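Local coordinates for protein heme oxygenase (Chlamydomonas reinhardtii, PDB 4RAJ) that probably opens the heme ring oxidatively to biliverdin, as heme oxygenases do, and is seen here in its heme-free form, at residues A[143-148]-A[190-195]; A[18-23]-A[205-210]. All blocks are in the same frame, centred on the assembly; numbering follows the deposited sequence.

Contact 1: residues A[143-148]-A[190-195]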
loop_
_atom_site.group_PDB
_atom_site.type_symbol
_atom_site.label_atom_id
_atom_site.label_comp_id
_atom_site.label_asym_id
_atom_site.label_seq_id
_atom_site.Cartn_x
_atom_site.Cartn_y
_atom_site.Cartn_z
ATOM N N HIS A 143 -5.487 -0.761 7.242
ATOM C CA HIS A 143 -4.374 -0.930 6.324
ATOM C C HIS A 143 -4.634 -0.323 4.954
ATOM O O HIS A 143 -3.696 0.123 4.285
ATOM C CB HIS A 143 -3.980 -2.398 6.178
ATOM C CG HIS A 143 -3.471 -3.011 7.442
ATOM N ND1 HIS A 143 -2.292 -3.719 7.485
ATOM C CD2 HIS A 143 -4.043 -3.163 8.658
ATOM C CE1 HIS A 143 -2.092 -4.158 8.715
ATOM N NE2 HIS A 143 -3.153 -3.855 9.441
ATOM N N VAL A 144 -5.890 -0.306 4.543
ATOM C CA VAL A 144 -6.274 0.447 3.357
ATOM C C VAL A 144 -5.964 1.922 3.573
ATOM O O VAL A 144 -5.400 2.584 2.702
ATOM C CB VAL A 144 -7.772 0.285 3.040
ATOM C CG1 VAL A 144 -8.190 1.225 1.895
ATOM C CG2 VAL A 144 -8.081 -1.159 2.692
ATOM N N TYR A 145 -6.324 2.429 4.752
ATOM C CA TYR A 145 -6.128 3.843 5.058
ATOM C C TYR A 145 -4.658 4.226 4.911
ATOM O O TYR A 145 -4.325 5.255 4.309
ATOM C CB TYR A 145 -6.639 4.178 6.477
ATOM C CG TYR A 145 -6.394 5.620 6.865
ATOM C CD1 TYR A 145 -7.057 6.651 6.214
ATOM C CD2 TYR A 145 -5.514 5.953 7.889
ATOM C CE1 TYR A 145 -6.840 7.979 6.555
ATOM C CE2 TYR A 145 -5.294 7.286 8.244
ATOM C CZ TYR A 145 -5.963 8.293 7.569
ATOM O OH TYR A 145 -5.760 9.617 7.900
ATOM N N THR A 146 -3.786 3.358 5.416
ATOM C CA THR A 146 -2.348 3.573 5.404
ATOM C C THR A 146 -1.694 3.377 4.038
ATOM O O THR A 146 -0.915 4.216 3.592
ATOM C CB THR A 146 -1.648 2.620 6.382
ATOM O OG1 THR A 146 -2.280 2.704 7.676
ATOM C CG2 THR A 146 -0.166 2.962 6.506
ATOM N N GLN A 147 -2.010 2.251 3.404
ATOM C CA GLN A 147 -1.340 1.800 2.184
ATOM C C GLN A 147 -1.934 2.420 0.932
ATOM O O GLN A 147 -1.234 3.040 0.137
ATOM C CB GLN A 147 -1.417 0.272 2.073
ATOM C CG GLN A 147 -0.863 -0.500 3.304
ATOM C CD GLN A 147 0.646 -0.488 3.368
ATOM O OE1 GLN A 147 1.301 0.258 2.643
ATOM N NE2 GLN A 147 1.219 -1.334 4.233
ATOM N N HIS A 148 -3.233 2.242 0.741
ATOM C CA HIS A 148 -3.834 2.680 -0.513
ATOM C C HIS A 148 -3.885 4.186 -0.652
ATOM O O HIS A 148 -3.765 4.716 -1.751
ATOM C CB HIS A 148 -5.234 2.107 -0.649
ATOM C CG HIS A 148 -5.245 0.653 -0.962
ATOM N ND1 HIS A 148 -5.209 -0.317 0.017
ATOM C CD2 HIS A 148 -5.281 -0.002 -2.147
ATOM C CE1 HIS A 148 -5.230 -1.509 -0.554
ATOM N NE2 HIS A 148 -5.269 -1.347 -1.865
ATOM N N ALA A 190 -13.154 10.256 -0.613
ATOM C CA ALA A 190 -14.335 9.415 -0.410
ATOM C C ALA A 190 -14.077 8.341 0.643
ATOM O O ALA A 190 -14.929 8.056 1.487
ATOM C CB ALA A 190 -14.770 8.772 -1.725
ATOM N N PHE A 191 -12.910 7.716 0.578
ATOM C CA PHE A 191 -12.574 6.707 1.575
ATOM C C PHE A 191 -12.440 7.347 2.952
ATOM O O PHE A 191 -12.939 6.810 3.936
ATOM C CB PHE A 191 -11.290 5.965 1.224
ATOM C CG PHE A 191 -10.963 4.879 2.202
ATOM C CD1 PHE A 191 -10.196 5.145 3.333
ATOM C CD2 PHE A 191 -11.490 3.604 2.035
ATOM C CE1 PHE A 191 -9.925 4.145 4.266
ATOM C CE2 PHE A 191 -11.229 2.603 2.969
ATOM C CZ PHE A 191 -10.439 2.876 4.077
ATOM N N LYS A 192 -11.753 8.484 3.022
ATOM C CA LYS A 192 -11.574 9.170 4.300
ATOM C C LYS A 192 -12.902 9.508 4.957
ATOM O O LYS A 192 -13.098 9.268 6.141
ATOM C CB LYS A 192 -10.782 10.463 4.138
ATOM C CG LYS A 192 -9.297 10.317 4.170
ATOM C CD LYS A 192 -8.733 11.609 4.711
ATOM C CE LYS A 192 -7.232 11.590 4.758
ATOM N NZ LYS A 192 -6.691 12.172 3.502
ATOM N N LYS A 193 -13.804 10.085 4.178
ATOM C CA LYS A 193 -15.109 10.486 4.691
ATOM C C LYS A 193 -15.872 9.302 5.263
ATOM O O LYS A 193 -16.400 9.368 6.374
ATOM C CB LYS A 193 -15.926 11.156 3.584
ATOM C CG LYS A 193 -17.319 11.599 4.004
ATOM C CD LYS A 193 -17.794 12.757 3.131
ATOM C CE LYS A 193 -19.241 13.100 3.409
ATOM N NZ LYS A 193 -20.113 11.941 3.088
ATOM N N GLN A 194 -15.915 8.207 4.514
ATOM C CA GLN A 194 -16.607 7.022 4.994
ATOM C C GLN A 194 -15.881 6.363 6.166
ATOM O O GLN A 194 -16.526 5.892 7.096
ATOM C CB GLN A 194 -16.791 6.001 3.880
ATOM C CG GLN A 194 -17.569 4.780 4.341
ATOM C CD GLN A 194 -18.055 3.926 3.194
ATOM O OE1 GLN A 194 -17.654 4.119 2.046
ATOM N NE2 GLN A 194 -18.934 2.979 3.498
ATOM N N PHE A 195 -14.552 6.317 6.107
ATOM C CA PHE A 195 -13.757 5.736 7.192
ATOM C C PHE A 195 -14.022 6.465 8.508
ATOM O O PHE A 195 -14.149 5.842 9.563
ATOM C CB PHE A 195 -12.265 5.780 6.844
ATOM C CG PHE A 195 -11.382 4.993 7.788
ATOM C CD1 PHE A 195 -11.518 3.619 7.912
ATOM C CD2 PHE A 195 -10.388 5.625 8.507
ATOM C CE1 PHE A 195 -10.691 2.892 8.763
ATOM C CE2 PHE A 195 -9.561 4.901 9.355
ATOM C CZ PHE A 195 -9.718 3.534 9.479
#
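Phe191 meets Val144 and Tyr145 where two nearly antiparallel helices of the all-helical heme oxygenase fold, 140-151 and 184-200, pack through side chains alone. The short axes come no closer than 11.0 Å, at a signed crossing angle of -157°, and no hydrogen bond passes between the segments; side chains, chiefly three aromatic rings, span the distance.

Going along 190-195, Phe191 comes first. Its CB points toward helix 140-151 and CG is anti to the backbone N (chi1 -177°). Val144 CG1 sits over one face, 3.9 Å from the ring centroid and 29° off the normal, a CH-pi contact whose shortest approach is 3.5 Å from CG1 to Phe191 CE2. Phe191 CE1 lies at the edge of the Tyr145 ring, near its plane, 4.0 Å from Tyr145 CB. An alanine at Phe191 would probably open a gap beside Val144 CG1 and Tyr145 CB, taking away the ring that both of them pack against. Val88, from helix 86-89, also touches the Phe191 side chain.

Lys192 contributes its aliphatic portion: CE reaches the edge of the Tyr145 ring, 4.0 Å from Tyr145 OH, while CG approaches Tyr145 CE1. The hydroxyl itself is hydrogen-bonded to Ser25 OG of helix 20-27, so the polar end of this buried tyrosine is satisfied by a residue of a third helix.

One turn after Phe191, Phe195 supplies the last ring. Its plane is only 14° from that of Tyr145, but with centroids 5.3 Å apart the two are slid so far that they scarcely overlap. Tyr145 CB stands over one face of the Phe195 ring, toward its rim, and Phe195 CE2 lies over one face of the tyrosine ring, 4.1 Å from Tyr145 CG.

Contact 2: residues A[18-23]-A[205-210]; sequences EPLTKR and ELQDQL
Arg23 reaches across to Asp208 in a salt bridge between the N-terminal helix 20-27 and the early turns of helix 204-227, a helix-to-helix contact in the all-helical heme oxygenase fold. The arginine leaves its backbone with CG anti to N (chi1 -180°), and a bend at chi3 (96°) turns NE off the line of the chain. A single hydrogen bond joins them, from Arg23 NH2 to Asp208 OD1 at 2.8 Å, with an N-H...O angle of 152°. OD1 is approached nearly along its C-O axis; it lies 17° out of the guanidinium plane and the two planar groups are turned 62° apart, which fits a single bond and not a paired, coplanar one. Asp208 OD1 also accepts from Gln204 NE2.

A water connects the same arginine to Gln207: it accepts a weak bond from Arg23 NE and donates to Gln207 OE1, though at an unusually short separation that makes this bond doubtful in detail. Gln207 is extended beyond CG, and the other end of its amide, NE2, is bonded to the backbone O of Gln202, which would help fix how the amide is turned.

Beside this polar group, two buried leucines cross at about a right angle. Leu20, with CG anti to the backbone N, and Leu210, with CG anti to its carbonyl carbon, touch through one methyl each: Leu20 CD2 stands 3.8 Å from Leu210 CD1.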
loop_
_atom_site.group_PDB
_atom_site.type_symbol
_atom_site.label_atom_id
_atom_site.label_comp_id
_atom_site.label_asym_id
_atom_site.label_seq_id
_atom_site.Cartn_x
_atom_site.Cartn_y
_atom_site.Cartn_z
ATOM N N GLU A 18 -13.372 14.380 17.687
ATOM C CA GLU A 18 -12.192 14.252 16.833
ATOM C C GLU A 18 -12.307 13.055 15.893
ATOM O O GLU A 18 -12.526 11.923 16.332
ATOM C CB GLU A 18 -10.923 14.135 17.683
ATOM C CG GLU A 18 -9.710 13.593 16.934
ATOM C CD GLU A 18 -8.396 13.894 17.641
ATOM O OE1 GLU A 18 -7.950 15.064 17.588
ATOM O OE2 GLU A 18 -7.814 12.968 18.253
ATOM N N PRO A 19 -12.156 13.306 14.586
ATOM C CA PRO A 19 -12.280 12.244 13.585
ATOM C C PRO A 19 -11.172 11.198 13.718
ATOM O O PRO A 19 -10.036 11.529 14.079
ATOM C CB PRO A 19 -12.170 12.995 12.248
ATOM C CG PRO A 19 -12.265 14.465 12.589
ATOM C CD PRO A 19 -11.766 14.591 13.984
ATOM N N LEU A 20 -11.514 9.949 13.419
ATOM C CA LEU A 20 -10.575 8.834 13.512
ATOM C C LEU A 20 -9.314 9.083 12.681
ATOM O O LEU A 20 -8.197 8.799 13.124
ATOM C CB LEU A 20 -11.259 7.537 13.066
ATOM C CG LEU A 20 -10.573 6.214 13.412
ATOM C CD1 LEU A 20 -10.157 6.181 14.878
ATOM C CD2 LEU A 20 -11.497 5.052 13.101
ATOM N N THR A 21 -9.501 9.636 11.486
ATOM C CA THR A 21 -8.378 9.935 10.603
ATOM C C THR A 21 -7.366 10.844 11.285
ATOM O O THR A 21 -6.167 10.656 11.143
ATOM C CB THR A 21 -8.840 10.600 9.288
ATOM O OG1 THR A 21 -9.795 11.625 9.582
ATOM C CG2 THR A 21 -9.459 9.575 8.362
ATOM N N LYS A 22 -7.855 11.823 12.038
ATOM C CA LYS A 22 -6.968 12.775 12.682
ATOM C C LYS A 22 -6.276 12.136 13.880
ATOM O O LYS A 22 -5.108 12.408 14.149
ATOM C CB LYS A 22 -7.738 14.025 13.104
ATOM C CG LYS A 22 -6.843 15.205 13.423
ATOM C CD LYS A 22 -7.236 16.442 12.614
ATOM C CE LYS A 22 -8.340 17.237 13.291
ATOM N NZ LYS A 22 -8.842 18.337 12.421
ATOM N N ARG A 23 -6.994 11.281 14.602
ATOM C CA ARG A 23 -6.368 10.575 15.712
ATOM C C ARG A 23 -5.262 9.653 15.207
ATOM O O ARG A 23 -4.198 9.559 15.814
ATOM C CB ARG A 23 -7.392 9.772 16.518
ATOM C CG ARG A 23 -6.748 9.026 17.693
ATOM C CD ARG A 23 -7.711 8.786 18.835
ATOM N NE ARG A 23 -8.321 7.464 18.765
ATOM C CZ ARG A 23 -7.977 6.430 19.529
ATOM N NH1 ARG A 23 -7.022 6.550 20.438
ATOM N NH2 ARG A 23 -8.602 5.268 19.381
ATOM N N GLU A 205 -13.004 -0.070 21.657
ATOM C CA GLU A 205 -11.998 -1.128 21.522
ATOM C C GLU A 205 -11.571 -1.312 20.068
ATOM O O GLU A 205 -10.382 -1.475 19.778
ATOM C CB GLU A 205 -12.519 -2.457 22.077
ATOM C CG GLU A 205 -12.638 -2.507 23.598
ATOM C CD GLU A 205 -14.002 -2.058 24.154
ATOM O OE1 GLU A 205 -14.826 -1.435 23.421
ATOM O OE2 GLU A 205 -14.241 -2.338 25.353
ATOM N N LEU A 206 -12.548 -1.286 19.163
ATOM C CA LEU A 206 -12.291 -1.416 17.726
ATOM C C LEU A 206 -11.597 -0.177 17.160
ATOM O O LEU A 206 -10.714 -0.287 16.313
ATOM C CB LEU A 206 -13.600 -1.688 16.976
ATOM C CG LEU A 206 -13.490 -2.058 15.493
ATOM C CD1 LEU A 206 -12.691 -3.334 15.325
ATOM C CD2 LEU A 206 -14.866 -2.214 14.883
ATOM N N GLN A 207 -11.994 1.006 17.625
ATOM C CA GLN A 207 -11.292 2.224 17.231
ATOM C C GLN A 207 -9.817 2.185 17.660
ATOM O O GLN A 207 -8.939 2.610 16.906
ATOM C CB GLN A 207 -11.988 3.452 17.817
ATOM C CG GLN A 207 -13.433 3.597 17.347
ATOM C CD GLN A 207 -14.014 4.962 17.662
ATOM O OE1 GLN A 207 -13.317 5.978 17.602
ATOM N NE2 GLN A 207 -15.294 4.990 18.010
ATOM N N ASP A 208 -9.545 1.681 18.872
ATOM C CA ASP A 208 -8.167 1.512 19.332
ATOM C C ASP A 208 -7.402 0.508 18.468
ATOM O O ASP A 208 -6.219 0.689 18.184
ATOM C CB ASP A 208 -8.121 1.042 20.794
ATOM C CG ASP A 208 -8.523 2.130 21.778
ATOM O OD1 ASP A 208 -8.640 3.314 21.366
ATOM O OD2 ASP A 208 -8.724 1.791 22.968
ATOM N N GLN A 209 -8.072 -0.567 18.076
ATOM C CA GLN A 209 -7.448 -1.564 17.215
ATOM C C GLN A 209 -7.098 -0.996 15.854
ATOM O O GLN A 209 -6.083 -1.355 15.277
ATOM C CB GLN A 209 -8.359 -2.767 17.025
ATOM C CG GLN A 209 -8.372 -3.743 18.176
ATOM C CD GLN A 209 -9.225 -4.951 17.873
ATOM O OE1 GLN A 209 -10.371 -4.818 17.456
ATOM N NE2 GLN A 209 -8.666 -6.136 18.064
ATOM N N LEU A 210 -7.953 -0.124 15.334
ATOM C CA LEU A 210 -7.691 0.502 14.041
ATOM C C LEU A 210 -6.464 1.397 14.120
ATOM O O LEU A 210 -5.641 1.424 13.205
ATOM C CB LEU A 210 -8.917 1.301 13.579
ATOM C CG LEU A 210 -10.135 0.438 13.242
ATOM C CD1 LEU A 210 -11.410 1.278 13.173
ATOM C CD2 LEU A 210 -9.892 -0.284 11.915
HETATM O O HOH W 1 -11.138 6.676 18.649
#

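Overall arrangement
Contacts 1 and 2 have centres about 12 Å apart and lie on the same side of the chain's centre. Along the sequence, 18-23 comes first, then 143-148, 190-195 and 205-210, so contact 1 is nested inside the loop closed by contact 2. Helices 184-200 and 204-227 follow each other directly. Helix 20-27, one half of contact 2, also packs against contact 1: Thr21 CG2 is 4.1 Å from Phe195 CD2, and Leu20 CD2 is 4.2 Å from Phe195 CE2. Contact 1 is the buried one, and its helix 140-151 also carries Thr146 and Gln147 of the pocket that holds a polyether in this heme-free structure, so contact 1 packs the helix from a side other than theirs.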